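Local coordinates for protein 361aa long hypothetical D-aminopeptidase (PDB 2DRH) that is of uncertain function but probably acts as an aminopeptidase of the peptidase S58 family, at residues 178-190 and 317-331. Numbering follows the deposited sequence.
Sequences AFEFKGGIGSASR and EAVEEAIINSLLEAR
Glu321 OE1 is gripped by two nitrogens of Arg190, NH2 at 2.7 Å on its anti lone pair and NH1 at 2.9 Å from above the carboxylate plane. This salt-bridge network joins helix 309-328 to strand 184-193, a helix packed on the sheet, consistent with the DmpA/ArgJ-type fold; the axes of 184-190 and 317-328 approach to 5.5 Å. Arg190 NE makes a weak bond to Glu317 OE1 at 3.1 Å, a carboxylate whose strongest polar partner is Val12. NH1 reaches back to Ser189 O and NH2 to Ile10 O, fixing the group's rotation. An alanine in place of Arg190 would probably leave the buried carboxylates of Glu317 and Glu321 without their shared positive charge. With CG anti to the backbone N (chi1 -159°) and the chain extended, Glu321 places its carboxylate between Arg190 and Asn325; OE2 accepts a nearly straight bond (174°) from Asn325 ND2 and another from Asn19. The same ND2 reaches Ser187 O at 3.0 Å from above the carbonyl plane, while Ala3 N holds Asn325 OD1. Strand and helix come closest at Gly186, whose CA makes a CA-H...O contact of 3.2 Å with Ala322 O; a side chain here would clash with that oxygen. Farther along, Leu327 sets CD1 against the Phe179 ring and CD2 against Ala178 CB. One water bridges the backbones, donating to Lys182 O and, at 2.7 Å, to Leu327 O.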
ATOM      1  N   ALA A 178      -8.024   0.400  28.873  1.00 25.16           N
ATOM      2  CA  ALA A 178      -8.193  -0.771  28.016  1.00 23.97           C
ATOM      3  C   ALA A 178      -9.362  -1.610  28.527  1.00 24.51           C
ATOM      4  O   ALA A 178      -9.360  -2.049  29.681  1.00 23.83           O
ATOM      5  CB  ALA A 178      -6.917  -1.605  28.004  1.00 24.00           C
ATOM      6  N   PHE A 179     -10.363  -1.819  27.672  1.00 22.29           N
ATOM      7  CA  PHE A 179     -11.537  -2.604  28.046  1.00 22.63           C
ATOM      8  C   PHE A 179     -12.222  -1.996  29.263  1.00 22.71           C
ATOM      9  O   PHE A 179     -12.858  -2.695  30.049  1.00 22.06           O
ATOM     10  CB  PHE A 179     -11.126  -4.049  28.351  1.00 21.56           C
ATOM     11  CG  PHE A 179     -10.537  -4.765  27.175  1.00 24.30           C
ATOM     12  CD1 PHE A 179     -11.345  -5.164  26.110  1.00 22.49           C
ATOM     13  CD2 PHE A 179      -9.168  -5.011  27.109  1.00 22.67           C
ATOM     14  CE1 PHE A 179     -10.796  -5.795  24.996  1.00 23.30           C
ATOM     15  CE2 PHE A 179      -8.610  -5.640  25.999  1.00 23.78           C
ATOM     16  CZ  PHE A 179      -9.425  -6.033  24.941  1.00 23.17           C
ATOM     17  N   GLU A 180     -12.077  -0.685  29.408  1.00 22.12           N
ATOM     18  CA  GLU A 180     -12.666   0.052  30.516  1.00 24.40           C
ATOM     19  C   GLU A 180     -12.129  -0.354  31.881  1.00 23.25           C
ATOM     20  O   GLU A 180     -12.795  -0.226  32.906  1.00 23.96           O
ATOM     21  CB  GLU A 180     -14.195  -0.022  30.451  1.00 22.00           C
ATOM     22  CG  GLU A 180     -14.705   0.635  29.184  1.00 23.79           C
ATOM     23  CD  GLU A 180     -16.211   0.607  29.039  1.00 24.00           C
ATOM     24  OE1 GLU A 180     -16.902   1.341  29.779  1.00 24.26           O
ATOM     25  OE2 GLU A 180     -16.696  -0.153  28.179  1.00 22.32           O
ATOM     26  N   PHE A 181     -10.894  -0.843  31.858  1.00 24.91           N
ATOM     27  CA  PHE A 181     -10.139  -1.202  33.048  1.00 22.68           C
ATOM     28  C   PHE A 181      -8.897  -0.345  32.828  1.00 24.31           C
ATOM     29  O   PHE A 181      -8.756   0.274  31.767  1.00 23.04           O
ATOM     30  CB  PHE A 181      -9.751  -2.681  33.047  1.00 23.18           C
ATOM     31  CG  PHE A 181     -10.888  -3.613  33.376  1.00 22.36           C
ATOM     32  CD1 PHE A 181     -11.539  -3.530  34.603  1.00 23.56           C
ATOM     33  CD2 PHE A 181     -11.281  -4.598  32.473  1.00 22.22           C
ATOM     34  CE1 PHE A 181     -12.568  -4.423  34.930  1.00 23.49           C
ATOM     35  CE2 PHE A 181     -12.305  -5.495  32.787  1.00 20.71           C
ATOM     36  CZ  PHE A 181     -12.949  -5.408  34.017  1.00 20.50           C
ATOM     37  N   LYS A 182      -8.000  -0.281  33.803  1.00 24.39           N
ATOM     38  CA  LYS A 182      -6.804   0.522  33.608  1.00 23.71           C
ATOM     39  C   LYS A 182      -5.941  -0.162  32.555  1.00 23.88           C
ATOM     40  O   LYS A 182      -5.767  -1.382  32.588  1.00 24.25           O
ATOM     41  CB  LYS A 182      -6.020   0.646  34.909  1.00 23.99           C
ATOM     42  CG  LYS A 182      -4.824   1.579  34.819  1.00 24.90           C
ATOM     43  CD  LYS A 182      -5.262   3.023  34.601  1.00 25.19           C
ATOM     44  CE  LYS A 182      -4.061   3.934  34.360  1.00 23.10           C
ATOM     45  NZ  LYS A 182      -3.263   3.462  33.196  1.00 20.59           N
ATOM     46  N   GLY A 183      -5.423   0.620  31.610  1.00 23.68           N
ATOM     47  CA  GLY A 183      -4.566   0.068  30.574  1.00 22.56           C
ATOM     48  C   GLY A 183      -3.125   0.457  30.847  1.00 22.14           C
ATOM     49  O   GLY A 183      -2.795   0.846  31.968  1.00 20.37           O
ATOM     50  N   GLY A 184      -2.264   0.360  29.834  1.00 22.71           N
ATOM     51  CA  GLY A 184      -0.870   0.736  30.019  1.00 22.39           C
ATOM     52  C   GLY A 184       0.151  -0.084  29.244  1.00 22.10           C
ATOM     53  O   GLY A 184      -0.114  -0.548  28.138  1.00 21.28           O
ATOM     54  N   ILE A 185       1.330  -0.259  29.835  1.00 22.23           N
ATOM     55  CA  ILE A 185       2.408  -1.016  29.209  1.00 20.64           C
ATOM     56  C   ILE A 185       2.337  -2.492  29.591  1.00 19.77           C
ATOM     57  O   ILE A 185       2.140  -2.831  30.757  1.00 19.62           O
ATOM     58  CB  ILE A 185       3.792  -0.462  29.630  1.00 21.58           C
ATOM     59  CG1 ILE A 185       3.927   1.003  29.197  1.00 22.25           C
ATOM     60  CG2 ILE A 185       4.912  -1.318  29.034  1.00 19.20           C
ATOM     61  CD1 ILE A 185       3.957   1.220  27.689  1.00 21.03           C
ATOM     62  N   GLY A 186       2.476  -3.358  28.591  1.00 18.80           N
ATOM     63  CA  GLY A 186       2.462  -4.793  28.812  1.00 17.69           C
ATOM     64  C   GLY A 186       3.574  -5.394  27.968  1.00 18.58           C
ATOM     65  O   GLY A 186       3.945  -4.822  26.948  1.00 17.99           O
ATOM     66  N   SER A 187       4.127  -6.532  28.371  1.00 18.47           N
ATOM     67  CA  SER A 187       5.195  -7.131  27.579  1.00 19.26           C
ATOM     68  C   SER A 187       5.299  -8.636  27.775  1.00 19.64           C
ATOM     69  O   SER A 187       4.816  -9.190  28.763  1.00 18.50           O
ATOM     70  CB  SER A 187       6.538  -6.470  27.910  1.00 17.50           C
ATOM     71  OG  SER A 187       7.482  -6.697  26.868  1.00 20.44           O
ATOM     72  N   ALA A 188       5.923  -9.297  26.809  1.00 21.19           N
ATOM     73  CA  ALA A 188       6.096 -10.740  26.861  1.00 21.36           C
ATOM     74  C   ALA A 188       7.006 -11.158  25.722  1.00 21.16           C
ATOM     75  O   ALA A 188       7.212 -10.398  24.780  1.00 21.11           O
ATOM     76  CB  ALA A 188       4.741 -11.445  26.743  1.00 20.71           C
ATOM     77  N   SER A 189       7.553 -12.365  25.812  1.00 20.80           N
ATOM     78  CA  SER A 189       8.438 -12.868  24.772  1.00 22.53           C
ATOM     79  C   SER A 189       8.210 -14.355  24.579  1.00 23.70           C
ATOM     80  O   SER A 189       7.626 -15.021  25.432  1.00 24.94           O
ATOM     81  CB  SER A 189       9.904 -12.626  25.147  1.00 22.11           C
ATOM     82  OG  SER A 189      10.277 -13.430  26.249  1.00 23.15           O
ATOM     83  N   ARG A 190       8.670 -14.867  23.443  1.00 24.55           N
ATOM     84  CA  ARG A 190       8.534 -16.281  23.122  1.00 24.36           C
ATOM     85  C   ARG A 190       9.802 -16.752  22.439  1.00 25.30           C
ATOM     86  O   ARG A 190      10.448 -15.990  21.721  1.00 24.91           O
ATOM     87  CB  ARG A 190       7.340 -16.510  22.189  1.00 24.20           C
ATOM     88  CG  ARG A 190       5.988 -16.369  22.863  1.00 25.48           C
ATOM     89  CD  ARG A 190       5.809 -17.410  23.963  1.00 25.14           C
ATOM     90  NE  ARG A 190       4.458 -17.400  24.517  1.00 25.94           N
ATOM     91  CZ  ARG A 190       4.003 -16.511  25.394  1.00 25.78           C
ATOM     92  NH1 ARG A 190       4.789 -15.539  25.841  1.00 23.10           N
ATOM     93  NH2 ARG A 190       2.752 -16.600  25.828  1.00 26.24           N
ATOM     94  N   GLU A 317       1.391 -14.668  19.640  1.00 21.38           N
ATOM     95  CA  GLU A 317       1.382 -15.086  21.039  1.00 22.17           C
ATOM     96  C   GLU A 317       1.916 -14.006  21.969  1.00 20.60           C
ATOM     97  O   GLU A 317       1.271 -13.651  22.954  1.00 22.27           O
ATOM     98  CB  GLU A 317       2.209 -16.354  21.229  1.00 23.91           C
ATOM     99  CG  GLU A 317       1.428 -17.631  21.102  1.00 26.38           C
ATOM    100  CD  GLU A 317       2.317 -18.858  21.224  1.00 27.42           C
ATOM    101  OE1 GLU A 317       3.147 -18.913  22.156  1.00 28.49           O
ATOM    102  OE2 GLU A 317       2.179 -19.770  20.392  1.00 29.27           O
ATOM    103  N   ALA A 318       3.102 -13.494  21.659  1.00 20.40           N
ATOM    104  CA  ALA A 318       3.721 -12.455  22.470  1.00 20.01           C
ATOM    105  C   ALA A 318       2.786 -11.253  22.614  1.00 20.11           C
ATOM    106  O   ALA A 318       2.664 -10.685  23.693  1.00 19.15           O
ATOM    107  CB  ALA A 318       5.035 -12.021  21.845  1.00 18.32           C
ATOM    108  N   VAL A 319       2.135 -10.863  21.521  1.00 19.09           N
ATOM    109  CA  VAL A 319       1.218  -9.724  21.564  1.00 20.17           C
ATOM    110  C   VAL A 319       0.011 -10.015  22.444  1.00 17.55           C
ATOM    111  O   VAL A 319      -0.337  -9.208  23.290  1.00 19.72           O
ATOM    112  CB  VAL A 319       0.729  -9.330  20.146  1.00 19.91           C
ATOM    113  CG1 VAL A 319      -0.447  -8.325  20.242  1.00 19.40           C
ATOM    114  CG2 VAL A 319       1.877  -8.704  19.364  1.00 17.53           C
ATOM    115  N   GLU A 320      -0.616 -11.173  22.260  1.00 19.20           N
ATOM    116  CA  GLU A 320      -1.791 -11.511  23.059  1.00 19.81           C
ATOM    117  C   GLU A 320      -1.488 -11.472  24.552  1.00 20.71           C
ATOM    118  O   GLU A 320      -2.236 -10.863  25.322  1.00 17.48           O
ATOM    119  CB  GLU A 320      -2.344 -12.892  22.683  1.00 20.20           C
ATOM    120  CG  GLU A 320      -3.654 -13.241  23.401  1.00 20.71           C
ATOM    121  CD  GLU A 320      -4.232 -14.595  22.995  1.00 22.90           C
ATOM    122  OE1 GLU A 320      -3.941 -15.067  21.869  1.00 25.39           O
ATOM    123  OE2 GLU A 320      -4.997 -15.178  23.797  1.00 20.20           O
ATOM    124  N   GLU A 321      -0.399 -12.116  24.971  1.00 20.05           N
ATOM    125  CA  GLU A 321      -0.076 -12.106  26.382  1.00 19.76           C
ATOM    126  C   GLU A 321       0.333 -10.704  26.824  1.00 19.63           C
ATOM    127  O   GLU A 321      -0.052 -10.257  27.905  1.00 19.73           O
ATOM    128  CB  GLU A 321       1.047 -13.101  26.714  1.00 22.50           C
ATOM    129  CG  GLU A 321       1.062 -13.487  28.203  1.00 22.81           C
ATOM    130  CD  GLU A 321       2.385 -14.078  28.674  1.00 26.41           C
ATOM    131  OE1 GLU A 321       2.906 -15.007  28.021  1.00 27.80           O
ATOM    132  OE2 GLU A 321       2.899 -13.611  29.713  1.00 26.85           O
ATOM    133  N   ALA A 322       1.103 -10.010  25.988  1.00 18.50           N
ATOM    134  CA  ALA A 322       1.551  -8.662  26.326  1.00 19.91           C
ATOM    135  C   ALA A 322       0.366  -7.746  26.626  1.00 20.09           C
ATOM    136  O   ALA A 322       0.445  -6.900  27.521  1.00 22.63           O
ATOM    137  CB  ALA A 322       2.387  -8.079  25.199  1.00 16.51           C
ATOM    138  N   ILE A 323      -0.723  -7.912  25.881  1.00 19.71           N
ATOM    139  CA  ILE A 323      -1.912  -7.097  26.097  1.00 19.30           C
ATOM    140  C   ILE A 323      -2.505  -7.426  27.457  1.00 21.22           C
ATOM    141  O   ILE A 323      -2.793  -6.529  28.250  1.00 21.54           O
ATOM    142  CB  ILE A 323      -2.977  -7.342  25.002  1.00 19.19           C
ATOM    143  CG1 ILE A 323      -2.466  -6.804  23.661  1.00 18.55           C
ATOM    144  CG2 ILE A 323      -4.301  -6.667  25.389  1.00 17.44           C
ATOM    145  CD1 ILE A 323      -3.360  -7.125  22.478  1.00 16.34           C
ATOM    146  N   ILE A 324      -2.677  -8.716  27.730  1.00 20.27           N
ATOM    147  CA  ILE A 324      -3.231  -9.136  29.011  1.00 22.48           C
ATOM    148  C   ILE A 324      -2.351  -8.641  30.171  1.00 23.19           C
ATOM    149  O   ILE A 324      -2.862  -8.095  31.157  1.00 22.78           O
ATOM    150  CB  ILE A 324      -3.377 -10.681  29.072  1.00 22.85           C
ATOM    151  CG1 ILE A 324      -4.340 -11.150  27.977  1.00 22.27           C
ATOM    152  CG2 ILE A 324      -3.864 -11.115  30.444  1.00 22.71           C
ATOM    153  CD1 ILE A 324      -5.675 -10.408  27.947  1.00 24.73           C
ATOM    154  N   ASN A 325      -1.036  -8.812  30.041  1.00 21.15           N
ATOM    155  CA  ASN A 325      -0.114  -8.363  31.082  1.00 21.35           C
ATOM    156  C   ASN A 325      -0.242  -6.867  31.361  1.00 22.20           C
ATOM    157  O   ASN A 325      -0.013  -6.422  32.487  1.00 21.73           O
ATOM    158  CB  ASN A 325       1.338  -8.694  30.702  1.00 21.15           C
ATOM    159  CG  ASN A 325       1.610 -10.184  30.701  1.00 20.86           C
ATOM    160  OD1 ASN A 325       1.077 -10.907  31.531  1.00 20.05           O
ATOM    161  ND2 ASN A 325       2.448 -10.647  29.777  1.00 22.90           N
ATOM    162  N   SER A 326      -0.605  -6.087  30.343  1.00 23.01           N
ATOM    163  CA  SER A 326      -0.763  -4.644  30.529  1.00 23.58           C
ATOM    164  C   SER A 326      -1.933  -4.397  31.475  1.00 23.81           C
ATOM    165  O   SER A 326      -1.971  -3.387  32.174  1.00 26.72           O
ATOM    166  CB  SER A 326      -1.019  -3.929  29.190  1.00 24.01           C
ATOM    167  OG  SER A 326      -2.349  -4.128  28.739  1.00 24.23           O
ATOM    168  N   LEU A 327      -2.884  -5.325  31.496  1.00 23.05           N
ATOM    169  CA  LEU A 327      -4.042  -5.205  32.380  1.00 24.38           C
ATOM    170  C   LEU A 327      -3.677  -5.741  33.772  1.00 24.73           C
ATOM    171  O   LEU A 327      -3.966  -5.108  34.786  1.00 25.38           O
ATOM    172  CB  LEU A 327      -5.228  -5.989  31.809  1.00 22.34           C
ATOM    173  CG  LEU A 327      -5.725  -5.560  30.422  1.00 23.21           C
ATOM    174  CD1 LEU A 327      -6.799  -6.529  29.942  1.00 22.11           C
ATOM    175  CD2 LEU A 327      -6.276  -4.144  30.480  1.00 22.96           C
ATOM    176  N   LEU A 328      -3.029  -6.902  33.803  1.00 24.31           N
ATOM    177  CA  LEU A 328      -2.607  -7.527  35.056  1.00 25.84           C
ATOM    178  C   LEU A 328      -1.606  -6.672  35.835  1.00 25.47           C
ATOM    179  O   LEU A 328      -1.563  -6.726  37.065  1.00 26.30           O
ATOM    180  CB  LEU A 328      -1.980  -8.897  34.773  1.00 25.77           C
ATOM    181  CG  LEU A 328      -2.914 -10.036  34.351  1.00 27.59           C
ATOM    182  CD1 LEU A 328      -2.115 -11.249  33.885  1.00 26.50           C
ATOM    183  CD2 LEU A 328      -3.797 -10.397  35.523  1.00 30.62           C
ATOM    184  N   GLU A 329      -0.813  -5.879  35.120  1.00 26.32           N
ATOM    185  CA  GLU A 329       0.198  -5.036  35.751  1.00 26.19           C
ATOM    186  C   GLU A 329      -0.297  -3.638  36.110  1.00 27.28           C
ATOM    187  O   GLU A 329       0.340  -2.939  36.896  1.00 26.20           O
ATOM    188  CB  GLU A 329       1.421  -4.922  34.840  1.00 27.40           C
ATOM    189  CG  GLU A 329       2.166  -6.230  34.599  1.00 29.68           C
ATOM    190  CD  GLU A 329       3.188  -6.530  35.677  1.00 32.55           C
ATOM    191  OE1 GLU A 329       2.807  -6.626  36.864  1.00 33.78           O
ATOM    192  OE2 GLU A 329       4.379  -6.670  35.333  1.00 34.27           O
ATOM    193  N   ALA A 330      -1.428  -3.229  35.542  1.00 28.09           N
ATOM    194  CA  ALA A 330      -1.980  -1.902  35.820  1.00 28.53           C
ATOM    195  C   ALA A 330      -2.635  -1.789  37.200  1.00 30.46           C
ATOM    196  O   ALA A 330      -3.305  -2.714  37.672  1.00 30.80           O
ATOM    197  CB  ALA A 330      -2.985  -1.520  34.741  1.00 28.31           C
ATOM    198  N   ARG A 331      -2.436  -0.644  37.845  1.00 31.34           N
ATOM    199  CA  ARG A 331      -3.016  -0.390  39.159  1.00 31.92           C
ATOM    200  C   ARG A 331      -4.130   0.639  38.991  1.00 30.78           C
ATOM    201  O   ARG A 331      -4.014   1.537  38.169  1.00 31.06           O
ATOM    202  CB  ARG A 331      -1.945   0.155  40.107  1.00 33.27           C
ATOM    203  CG  ARG A 331      -1.442   1.538  39.733  1.00 37.72           C
ATOM    204  CD  ARG A 331      -0.308   1.984  40.643  1.00 41.48           C
ATOM    205  NE  ARG A 331       0.128   3.347  40.352  1.00 44.32           N
ATOM    206  CZ  ARG A 331      -0.609   4.435  40.562  1.00 47.07           C
ATOM    207  NH1 ARG A 331      -1.832   4.332  41.071  1.00 47.77           N
ATOM    208  NH2 ARG A 331      -0.124   5.634  40.264  1.00 47.68           N
TER
HETATM  209  O   HOH W   1      -6.216  -3.714  34.492  1.00 23.56           O